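Local structure of 11S globulin subunit beta (Cucurbita maxima, 2E9Q) at residues S331-A336 with M446-P451; V356-N361 with L377-F383; P337-S343 with N404-L410. The protein stores nitrogen and amino acids in the pumpkin seed, as an 11S globulin whose mature form is a hexamer of two-chain subunits. All coordinates share one frame; numbering follows the deposited sequence.

Interaction 1 (S331-A336 with M446-P451); sequences SNAMVA and MRVLSP
An antiparallel pairing of two short strands joins Met334-Ala336 to Val448-Leu449, setting the C-terminal tail along strand 334-340 of the second cupin domain. Met334 and Leu449 form the hydrogen-bonded pair: Leu449 N gives a bond of 2.7 Å to Met334 O. Met334 N returns a longer one to Leu449 O that is nearly straight (173° at the hydrogen). One step on, Val335 and Val448 make the non-hydrogen-bonded pair, and Ala336 N closes the ladder on Arg447 O at 2.8 Å. In the jelly-roll barrel of the cupin fold, strand 334-340 takes this tail on one side and strand 384-390 on the other, through backbone bonds such as that of Val335 with Lys387.

Side chains sort by face. Met334 and Leu449 lie alongside each other with their ends on the same side; in one of the two modelled conformers of Met334, a bend at chi3 brings its CE to 3.8 Å from Leu449 CD2. The other Leu449 branch, CD1, presses tightly on Ala336 CB at 3.5 Å, where a small methyl suits the space. Glu220 and Ala221 of a neighbouring subunit pack on this Met334-Leu449 face. On the Val335-Val448 face, both valines meet Leu329. At the Ser331 end Pro451 lays its CG 3.2 Å from Ser331 O; at the Ala336 end Arg447, a residue assigned to a magnesium site, makes a salt bridge with Glu325 in the conformer described here.

Interaction 2 (V356-N361 with L377-F383); sequences VQVVDN and LMIPQNF
Within the second cupin barrel, strand 356-359 and strand 377-379 face each other across the apolar interior, their axes 9.7 Å apart and inclined by 33°, so side chains rather than backbones make the contact. Alternation along the strand turns Val356 and Val358 inward. Val356 CG1 meets Leu377 CD2 at 3.8 Å, the two side chains passing each other head to tail. Val358 splits its work between its branches: CG2 reaches Ile379 CD1 at 3.5 Å, whereas CG1, anti to the backbone N (chi1 -177°), lies 3.8 Å from Phe383 CB and near the plane of the ring, at its edge. Branched aliphatic groups suit this interlocking.

Both faces of the Phe383 ring are covered. Asp360 CB makes a CH-pi contact 4.1 Å from the ring centroid, displaced toward the rim, and Pro380 CB sits over the centre of the opposite face. The carboxylate of Asp360 turns away, its OD2 accepting from the backbone N of Phe362 and Gln364. The type II turn Pro380-Phe383, closed by Phe383 N to Pro380 O at 3.1 Å and with Asn382 in the positive-phi position, brings the ring against Asp360 CB. Such hydrophobic packing between facing sheets is typical of the cupin beta-barrel core.

Interaction 3 (P337-S343 with N404-L410); sequences PHYTVNS and NAITNLL
Tyr339 and Asn408 sit opposite each other as the hydrogen-bonded pair of an antiparallel ladder, with Asn408 N to Tyr339 O at 2.9 Å and Tyr339 N to Asn408 O at 3.2 Å. The ladder joins strands 338-340 and 407-409 of the second cupin barrel, just after the chain turns a corner at Pro337. Leu410 N to Pro337 O extends it at one end, and Val341 N to Ile406 O at the other. The side chains of Tyr339 and Asn408 run alongside: Asn408 CB lies over one ring face, 4.1 Å from the centroid in a CH-pi contact, and the amide plane is turned 75° from the ring. Leu410 CD2 comes to the edge of the same ring, while Leu410 CB packs against Pro337 CG.

Beyond the regular strands, Asn342 replaces the missing backbone pairing with its amide. Its CG stands between the backbone N and the carbonyl carbon (chi1 64°), aiming the group across the gap. OD1 accepts from Ile406 N at 2.8 Å, and ND2 donates to Asn404 O at 2.7 Å; that acceptor lies in the amide plane of Asn342, although the donor stands 44° out of the carbonyl plane of Asn404. Asparagine suits the place by offering both an acceptor and a donor on a short stem.

Farther out, the phenol of Tyr339 bonds to Gly142 O of a neighbouring subunit and its ring stacks with Phe80 of that subunit; His338 ND1 is bonded to Ala336 O. A turned Asn342 amide would set its NH2 against the N-H of Ile406 and its oxygen against Asn404 O, so the orientation is well determined.

Overall arrangement
All three contacts involve the second cupin barrel, interaction 1 adding the C-terminal strand to it. Interactions 1 and 3 lie in one curled sheet and share strand 334-340, which turns a corner at Pro337; their centres are about 16 Å apart, and Arg447 and Met446 pack on Thr407 and Leu409. Interaction 2 links that sheet, through strand 353-359, to strand 376-379 of the facing one. Its centre lies about 11 Å from that of interaction 3, which it meets through a probable hydrogen bond of Asn382 N with Thr340 O, and about 18 Å from that of interaction 1. Along the chain, interaction 1 spans interaction 3, which spans interaction 2. Each also meets the second subunit, so barrel and subunit interface are built together.

Interaction 1 (S331-A336 with M446-P451)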
loop_
_atom_site.group_PDB
_atom_site.type_symbol
_atom_site.label_atom_id
_atom_site.label_comp_id
_atom_site.label_asym_id
_atom_site.label_seq_id
_atom_site.Cartn_x
_atom_site.Cartn_y
_atom_site.Cartn_z
ATOM N N SER A 331 -34.460 15.327 -16.798
ATOM C CA SER A 331 -35.554 15.370 -15.837
ATOM C C SER A 331 -36.158 13.996 -15.584
ATOM O O SER A 331 -36.510 13.272 -16.523
ATOM C CB SER A 331 -36.648 16.323 -16.323
ATOM O OG SER A 331 -36.116 17.610 -16.577
ATOM N N ASN A 332 -36.254 13.640 -14.304
ATOM C CA ASN A 332 -36.841 12.372 -13.892
ATOM C C ASN A 332 -36.070 11.134 -14.335
ATOM O O ASN A 332 -36.539 10.001 -14.159
ATOM C CB ASN A 332 -38.282 12.331 -14.395
ATOM C CG ASN A 332 -39.010 13.632 -14.114
ATOM O OD1 ASN A 332 -39.690 14.185 -14.978
ATOM N ND2 ASN A 332 -38.855 14.135 -12.895
ATOM N N ALA A 333 -34.886 11.348 -14.906
ATOM C CA ALA A 333 -34.046 10.236 -15.346
ATOM C C ALA A 333 -33.446 9.561 -14.106
ATOM O O ALA A 333 -33.247 10.207 -13.078
ATOM C CB ALA A 333 -32.943 10.740 -16.268
ATOM N N MET A 334 -33.160 8.268 -14.216
ATOM C CA MET A 334 -32.623 7.488 -13.103
ATOM C C MET A 334 -31.383 6.687 -13.498
ATOM O O MET A 334 -31.333 6.116 -14.588
ATOM C CB MET A 334 -33.718 6.543 -12.608
ATOM C CG MET A 334 -33.462 5.870 -11.286
ATOM S SD MET A 334 -34.908 4.906 -10.818
ATOM C CE MET A 334 -34.310 3.228 -11.103
ATOM N N VAL A 335 -30.388 6.649 -12.612
ATOM C CA VAL A 335 -29.190 5.848 -12.856
ATOM C C VAL A 335 -29.528 4.510 -12.206
ATOM O O VAL A 335 -29.947 4.465 -11.053
ATOM C CB VAL A 335 -27.924 6.441 -12.191
ATOM C CG1 VAL A 335 -26.785 5.440 -12.263
ATOM C CG2 VAL A 335 -27.513 7.722 -12.905
ATOM N N ALA A 336 -29.377 3.427 -12.956
ATOM C CA ALA A 336 -29.699 2.095 -12.457
ATOM C C ALA A 336 -28.913 1.719 -11.205
ATOM O O ALA A 336 -27.802 2.209 -10.992
ATOM C CB ALA A 336 -29.441 1.061 -13.545
ATOM N N MET A 446 -29.510 0.571 -20.155
ATOM C CA MET A 446 -28.244 0.286 -19.481
ATOM C C MET A 446 -28.029 1.006 -18.147
ATOM O O MET A 446 -28.880 0.945 -17.263
ATOM C CB MET A 446 -27.076 0.579 -20.421
ATOM C CG MET A 446 -25.843 -0.262 -20.132
ATOM S SD MET A 446 -26.125 -2.018 -20.484
ATOM C CE MET A 446 -26.752 -2.641 -18.885
ATOM N N ARG A 447 -26.887 1.674 -17.993
ATOM C CA ARG A 447 -26.582 2.380 -16.750
ATOM C C ARG A 447 -27.566 3.508 -16.494
ATOM O O ARG A 447 -28.045 3.695 -15.371
ATOM C CB ARG A 447 -25.157 2.940 -16.769
ATOM C CG ARG A 447 -24.683 3.381 -15.390
ATOM C CD ARG A 447 -23.319 4.043 -15.408
ATOM N NE ARG A 447 -22.321 3.260 -16.130
ATOM C CZ ARG A 447 -21.007 3.430 -15.999
ATOM N NH1 ARG A 447 -20.538 4.345 -15.163
ATOM N NH2 ARG A 447 -20.166 2.700 -16.717
ATOM N N VAL A 448 -27.861 4.273 -17.539
ATOM C CA VAL A 448 -28.801 5.367 -17.411
ATOM C C VAL A 448 -30.164 4.897 -17.901
ATOM O O VAL A 448 -30.279 4.295 -18.970
ATOM C CB VAL A 448 -28.356 6.588 -18.220
ATOM C CG1 VAL A 448 -29.401 7.691 -18.107
ATOM C CG2 VAL A 448 -27.016 7.087 -17.704
ATOM N N LEU A 449 -31.189 5.159 -17.101
ATOM C CA LEU A 449 -32.547 4.764 -17.431
ATOM C C LEU A 449 -33.386 5.960 -17.834
ATOM O O LEU A 449 -33.462 6.954 -17.108
ATOM C CB LEU A 449 -33.197 4.075 -16.238
ATOM C CG LEU A 449 -32.889 2.593 -16.037
ATOM C CD1 LEU A 449 -31.408 2.338 -16.139
ATOM C CD2 LEU A 449 -33.416 2.166 -14.680
ATOM N N SER A 450 -34.017 5.863 -18.999
ATOM C CA SER A 450 -34.861 6.945 -19.491
ATOM C C SER A 450 -36.115 7.026 -18.627
ATOM O O SER A 450 -36.606 6.004 -18.145
ATOM C CB SER A 450 -35.235 6.689 -20.956
ATOM O OG SER A 450 -35.735 5.376 -21.135
ATOM N N PRO A 451 -36.637 8.243 -18.405
ATOM C CA PRO A 451 -37.840 8.426 -17.591
ATOM C C PRO A 451 -38.878 7.350 -17.888
ATOM O O PRO A 451 -39.424 7.279 -18.990
ATOM C CB PRO A 451 -38.308 9.823 -17.983
ATOM C CG PRO A 451 -37.014 10.542 -18.172
ATOM C CD PRO A 451 -36.188 9.531 -18.965
#

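Interaction 2 (V356-N361 with L377-F383)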
loop_
_atom_site.group_PDB
_atom_site.type_symbol
_atom_site.label_atom_id
_atom_site.label_comp_id
_atom_site.label_asym_id
_atom_site.label_seq_id
_atom_site.Cartn_x
_atom_site.Cartn_y
_atom_site.Cartn_z
ATOM N N VAL A 356 -31.514 10.240 -3.875
ATOM C CA VAL A 356 -30.513 9.186 -3.881
ATOM C C VAL A 356 -30.664 8.239 -2.702
ATOM O O VAL A 356 -30.885 8.676 -1.573
ATOM C CB VAL A 356 -29.098 9.778 -3.824
ATOM C CG1 VAL A 356 -28.068 8.659 -3.866
ATOM C CG2 VAL A 356 -28.890 10.745 -4.980
ATOM N N GLN A 357 -30.536 6.944 -2.974
ATOM C CA GLN A 357 -30.608 5.928 -1.940
ATOM C C GLN A 357 -29.366 5.055 -2.020
ATOM O O GLN A 357 -28.930 4.669 -3.113
ATOM C CB GLN A 357 -31.855 5.055 -2.092
ATOM C CG GLN A 357 -33.175 5.785 -1.862
ATOM C CD GLN A 357 -34.312 4.842 -1.497
ATOM O OE1 GLN A 357 -34.478 3.784 -2.099
ATOM N NE2 GLN A 357 -35.102 5.230 -0.504
ATOM N N VAL A 358 -28.797 4.758 -0.857
ATOM C CA VAL A 358 -27.600 3.941 -0.757
ATOM C C VAL A 358 -27.867 2.835 0.252
ATOM O O VAL A 358 -28.432 3.084 1.314
ATOM C CB VAL A 358 -26.401 4.786 -0.277
ATOM C CG1 VAL A 358 -25.142 3.935 -0.251
ATOM C CG2 VAL A 358 -26.225 6.016 -1.179
ATOM N N VAL A 359 -27.457 1.616 -0.077
ATOM C CA VAL A 359 -27.683 0.485 0.803
ATOM C C VAL A 359 -26.377 -0.213 1.125
ATOM O O VAL A 359 -25.484 -0.305 0.277
ATOM C CB VAL A 359 -28.670 -0.519 0.157
ATOM C CG1 VAL A 359 -28.856 -1.730 1.048
ATOM C CG2 VAL A 359 -30.013 0.165 -0.088
ATOM N N ASP A 360 -26.259 -0.712 2.352
ATOM C CA ASP A 360 -25.032 -1.380 2.751
ATOM C C ASP A 360 -25.149 -2.890 2.731
ATOM O O ASP A 360 -26.134 -3.440 2.238
ATOM C CB ASP A 360 -24.571 -0.878 4.126
ATOM C CG ASP A 360 -25.515 -1.280 5.261
ATOM O OD1 ASP A 360 -25.361 -0.695 6.349
ATOM O OD2 ASP A 360 -26.385 -2.174 5.080
ATOM N N ASN A 361 -24.122 -3.558 3.244
ATOM C CA ASN A 361 -24.076 -5.014 3.267
ATOM C C ASN A 361 -25.087 -5.652 4.220
ATOM O O ASN A 361 -25.326 -6.864 4.165
ATOM C CB ASN A 361 -22.659 -5.475 3.617
ATOM C CG ASN A 361 -22.173 -4.913 4.946
ATOM O OD1 ASN A 361 -22.020 -5.643 5.923
ATOM N ND2 ASN A 361 -21.934 -3.617 4.985
ATOM N N LEU A 377 -21.836 13.904 -1.843
ATOM C CA LEU A 377 -22.252 12.644 -1.248
ATOM C C LEU A 377 -21.135 11.641 -1.542
ATOM O O LEU A 377 -20.809 11.392 -2.698
ATOM C CB LEU A 377 -23.570 12.137 -1.839
ATOM C CG LEU A 377 -23.982 10.751 -1.301
ATOM C CD1 LEU A 377 -24.282 10.820 0.199
ATOM C CD2 LEU A 377 -25.196 10.250 -2.049
ATOM N N MET A 378 -20.546 11.091 -0.484
ATOM C CA MET A 378 -19.455 10.126 -0.580
ATOM C C MET A 378 -20.091 8.753 -0.587
ATOM O O MET A 378 -20.723 8.369 0.395
ATOM C CB MET A 378 -18.550 10.277 0.651
ATOM C CG MET A 378 -17.070 9.933 0.488
ATOM S SD MET A 378 -16.657 8.198 0.194
ATOM C CE MET A 378 -16.631 7.571 1.854
ATOM N N ILE A 379 -19.967 8.027 -1.696
ATOM C CA ILE A 379 -20.517 6.679 -1.799
ATOM C C ILE A 379 -19.381 5.674 -1.613
ATOM O O ILE A 379 -18.500 5.551 -2.471
ATOM C CB ILE A 379 -21.140 6.419 -3.174
ATOM C CG1 ILE A 379 -22.121 7.537 -3.540
ATOM C CG2 ILE A 379 -21.795 5.045 -3.186
ATOM C CD1 ILE A 379 -23.444 7.452 -2.841
ATOM N N PRO A 380 -19.389 4.931 -0.493
ATOM C CA PRO A 380 -18.335 3.943 -0.234
ATOM C C PRO A 380 -18.280 2.777 -1.231
ATOM O O PRO A 380 -19.294 2.363 -1.803
ATOM C CB PRO A 380 -18.651 3.450 1.181
ATOM C CG PRO A 380 -19.389 4.601 1.802
ATOM C CD PRO A 380 -20.275 5.072 0.679
ATOM N N GLN A 381 -17.070 2.262 -1.414
ATOM C CA GLN A 381 -16.808 1.130 -2.271
ATOM C C GLN A 381 -17.779 -0.004 -1.916
ATOM O O GLN A 381 -17.992 -0.312 -0.731
ATOM C CB GLN A 381 -15.360 0.664 -2.050
ATOM C CG GLN A 381 -14.954 -0.581 -2.840
ATOM C CD GLN A 381 -13.654 -1.205 -2.334
ATOM O OE1 GLN A 381 -13.161 -2.172 -2.909
ATOM N NE2 GLN A 381 -13.105 -0.655 -1.250
ATOM N N ASN A 382 -18.371 -0.592 -2.954
ATOM C CA ASN A 382 -19.313 -1.712 -2.848
ATOM C C ASN A 382 -20.725 -1.407 -2.361
ATOM O O ASN A 382 -21.592 -2.279 -2.414
ATOM C CB ASN A 382 -18.744 -2.833 -1.970
ATOM C CG ASN A 382 -17.428 -3.357 -2.478
ATOM O OD1 ASN A 382 -17.294 -3.718 -3.649
ATOM N ND2 ASN A 382 -16.438 -3.407 -1.593
ATOM N N PHE A 383 -20.966 -0.197 -1.879
ATOM C CA PHE A 383 -22.304 0.145 -1.410
ATOM C C PHE A 383 -23.201 0.348 -2.635
ATOM O O PHE A 383 -22.817 1.015 -3.600
ATOM C CB PHE A 383 -22.268 1.403 -0.523
ATOM C CG PHE A 383 -21.802 1.143 0.909
ATOM C CD1 PHE A 383 -22.290 1.930 1.966
ATOM C CD2 PHE A 383 -20.903 0.117 1.204
ATOM C CE1 PHE A 383 -21.894 1.698 3.286
ATOM C CE2 PHE A 383 -20.493 -0.132 2.537
ATOM C CZ PHE A 383 -20.992 0.662 3.577
#

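Interaction 3 (P337-S343 with N404-L410)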
loop_
_atom_site.group_PDB
_atom_site.type_symbol
_atom_site.label_atom_id
_atom_site.label_comp_id
_atom_site.label_asym_id
_atom_site.label_seq_id
_atom_site.Cartn_x
_atom_site.Cartn_y
_atom_site.Cartn_z
ATOM N N PRO A 337 -29.494 0.851 -10.349
ATOM C CA PRO A 337 -28.802 0.428 -9.131
ATOM C C PRO A 337 -27.472 -0.198 -9.521
ATOM O O PRO A 337 -27.394 -1.007 -10.442
ATOM C CB PRO A 337 -29.768 -0.585 -8.505
ATOM C CG PRO A 337 -30.646 -1.019 -9.655
ATOM C CD PRO A 337 -30.842 0.260 -10.412
ATOM N N HIS A 338 -26.425 0.185 -8.810
ATOM C CA HIS A 338 -25.104 -0.327 -9.111
ATOM C C HIS A 338 -24.176 -0.025 -7.941
ATOM O O HIS A 338 -24.527 0.708 -7.023
ATOM C CB HIS A 338 -24.551 0.398 -10.329
ATOM C CG HIS A 338 -24.295 1.846 -10.070
ATOM N ND1 HIS A 338 -25.289 2.795 -10.127
ATOM C CD2 HIS A 338 -23.180 2.494 -9.656
ATOM C CE1 HIS A 338 -24.801 3.966 -9.758
ATOM N NE2 HIS A 338 -23.524 3.811 -9.467
ATOM N N TYR A 339 -22.978 -0.581 -8.002
ATOM C CA TYR A 339 -21.990 -0.323 -6.983
ATOM C C TYR A 339 -20.633 -0.353 -7.664
ATOM O O TYR A 339 -20.477 -0.944 -8.732
ATOM C CB TYR A 339 -22.064 -1.381 -5.879
ATOM C CG TYR A 339 -21.707 -2.768 -6.334
ATOM C CD1 TYR A 339 -22.658 -3.610 -6.922
ATOM C CD2 TYR A 339 -20.418 -3.252 -6.155
ATOM C CE1 TYR A 339 -22.323 -4.899 -7.302
ATOM C CE2 TYR A 339 -20.081 -4.517 -6.530
ATOM C CZ TYR A 339 -21.024 -5.346 -7.098
ATOM O OH TYR A 339 -20.635 -6.627 -7.439
ATOM N N THR A 340 -19.653 0.304 -7.063
ATOM C CA THR A 340 -18.324 0.310 -7.628
ATOM C C THR A 340 -17.541 -0.737 -6.882
ATOM O O THR A 340 -17.427 -0.698 -5.658
ATOM C CB THR A 340 -17.650 1.662 -7.471
ATOM O OG1 THR A 340 -18.435 2.649 -8.142
ATOM C CG2 THR A 340 -16.240 1.628 -8.078
ATOM N N VAL A 341 -16.991 -1.678 -7.627
ATOM C CA VAL A 341 -16.267 -2.755 -7.011
ATOM C C VAL A 341 -14.888 -2.416 -6.495
ATOM O O VAL A 341 -14.413 -3.054 -5.560
ATOM C CB VAL A 341 -16.167 -3.974 -7.975
ATOM C CG1 VAL A 341 -16.960 -3.702 -9.261
ATOM C CG2 VAL A 341 -14.714 -4.304 -8.282
ATOM N N ASN A 342 -14.250 -1.406 -7.069
ATOM C CA ASN A 342 -12.893 -1.109 -6.659
ATOM C C ASN A 342 -12.563 0.289 -6.163
ATOM O O ASN A 342 -11.386 0.631 -6.065
ATOM C CB ASN A 342 -11.950 -1.469 -7.800
ATOM C CG ASN A 342 -12.187 -0.619 -9.024
ATOM O OD1 ASN A 342 -13.292 -0.119 -9.240
ATOM N ND2 ASN A 342 -11.155 -0.459 -9.840
ATOM N N SER A 343 -13.564 1.112 -5.866
ATOM C CA SER A 343 -13.245 2.432 -5.333
ATOM C C SER A 343 -14.413 3.160 -4.695
ATOM O O SER A 343 -15.567 2.739 -4.805
ATOM C CB SER A 343 -12.639 3.330 -6.413
ATOM O OG SER A 343 -13.634 3.832 -7.275
ATOM N N ASN A 404 -9.026 3.443 -12.162
ATOM C CA ASN A 404 -9.995 2.799 -13.042
ATOM C C ASN A 404 -11.219 2.221 -12.309
ATOM O O ASN A 404 -11.313 1.007 -12.095
ATOM C CB ASN A 404 -9.297 1.689 -13.836
ATOM C CG ASN A 404 -10.256 0.919 -14.713
ATOM O OD1 ASN A 404 -11.000 1.506 -15.504
ATOM N ND2 ASN A 404 -10.251 -0.403 -14.577
ATOM N N ALA A 405 -12.156 3.090 -11.950
ATOM C CA ALA A 405 -13.367 2.683 -11.243
ATOM C C ALA A 405 -14.268 1.777 -12.080
ATOM O O ALA A 405 -14.649 2.115 -13.193
ATOM C CB ALA A 405 -14.147 3.914 -10.802
ATOM N N ILE A 406 -14.616 0.627 -11.532
ATOM C CA ILE A 406 -15.474 -0.308 -12.236
ATOM C C ILE A 406 -16.839 -0.394 -11.565
ATOM O O ILE A 406 -16.932 -0.694 -10.365
ATOM C CB ILE A 406 -14.882 -1.714 -12.236
ATOM C CG1 ILE A 406 -13.482 -1.698 -12.846
ATOM C CG2 ILE A 406 -15.823 -2.658 -12.980
ATOM C CD1 ILE A 406 -12.683 -2.971 -12.575
ATOM N N THR A 407 -17.894 -0.142 -12.334
ATOM C CA THR A 407 -19.237 -0.215 -11.787
ATOM C C THR A 407 -20.001 -1.431 -12.307
ATOM O O THR A 407 -20.038 -1.694 -13.517
ATOM C CB THR A 407 -20.056 1.057 -12.098
ATOM O OG1 THR A 407 -21.277 0.693 -12.758
ATOM C CG2 THR A 407 -19.271 2.001 -12.973
ATOM N N ASN A 408 -20.585 -2.185 -11.379
ATOM C CA ASN A 408 -21.384 -3.349 -11.722
ATOM C C ASN A 408 -22.850 -2.950 -11.619
ATOM O O ASN A 408 -23.281 -2.389 -10.604
ATOM C CB ASN A 408 -21.115 -4.507 -10.756
ATOM C CG ASN A 408 -19.960 -5.369 -11.188
ATOM O OD1 ASN A 408 -19.715 -6.431 -10.615
ATOM N ND2 ASN A 408 -19.234 -4.919 -12.207
ATOM N N LEU A 409 -23.616 -3.228 -12.667
ATOM C CA LEU A 409 -25.032 -2.900 -12.664
ATOM C C LEU A 409 -25.827 -4.072 -12.115
ATOM O O LEU A 409 -25.460 -5.229 -12.316
ATOM C CB LEU A 409 -25.509 -2.573 -14.078
ATOM C CG LEU A 409 -25.051 -1.232 -14.652
ATOM C CD1 LEU A 409 -23.535 -1.207 -14.771
ATOM C CD2 LEU A 409 -25.697 -1.029 -16.018
ATOM N N LEU A 410 -26.909 -3.773 -11.411
ATOM C CA LEU A 410 -27.726 -4.838 -10.850
ATOM C C LEU A 410 -28.766 -5.316 -11.845
ATOM O O LEU A 410 -29.106 -6.500 -11.864
ATOM C CB LEU A 410 -28.407 -4.387 -9.553
ATOM C CG LEU A 410 -27.534 -4.338 -8.294
ATOM C CD1 LEU A 410 -26.703 -5.613 -8.213
ATOM C CD2 LEU A 410 -26.625 -3.132 -8.328
#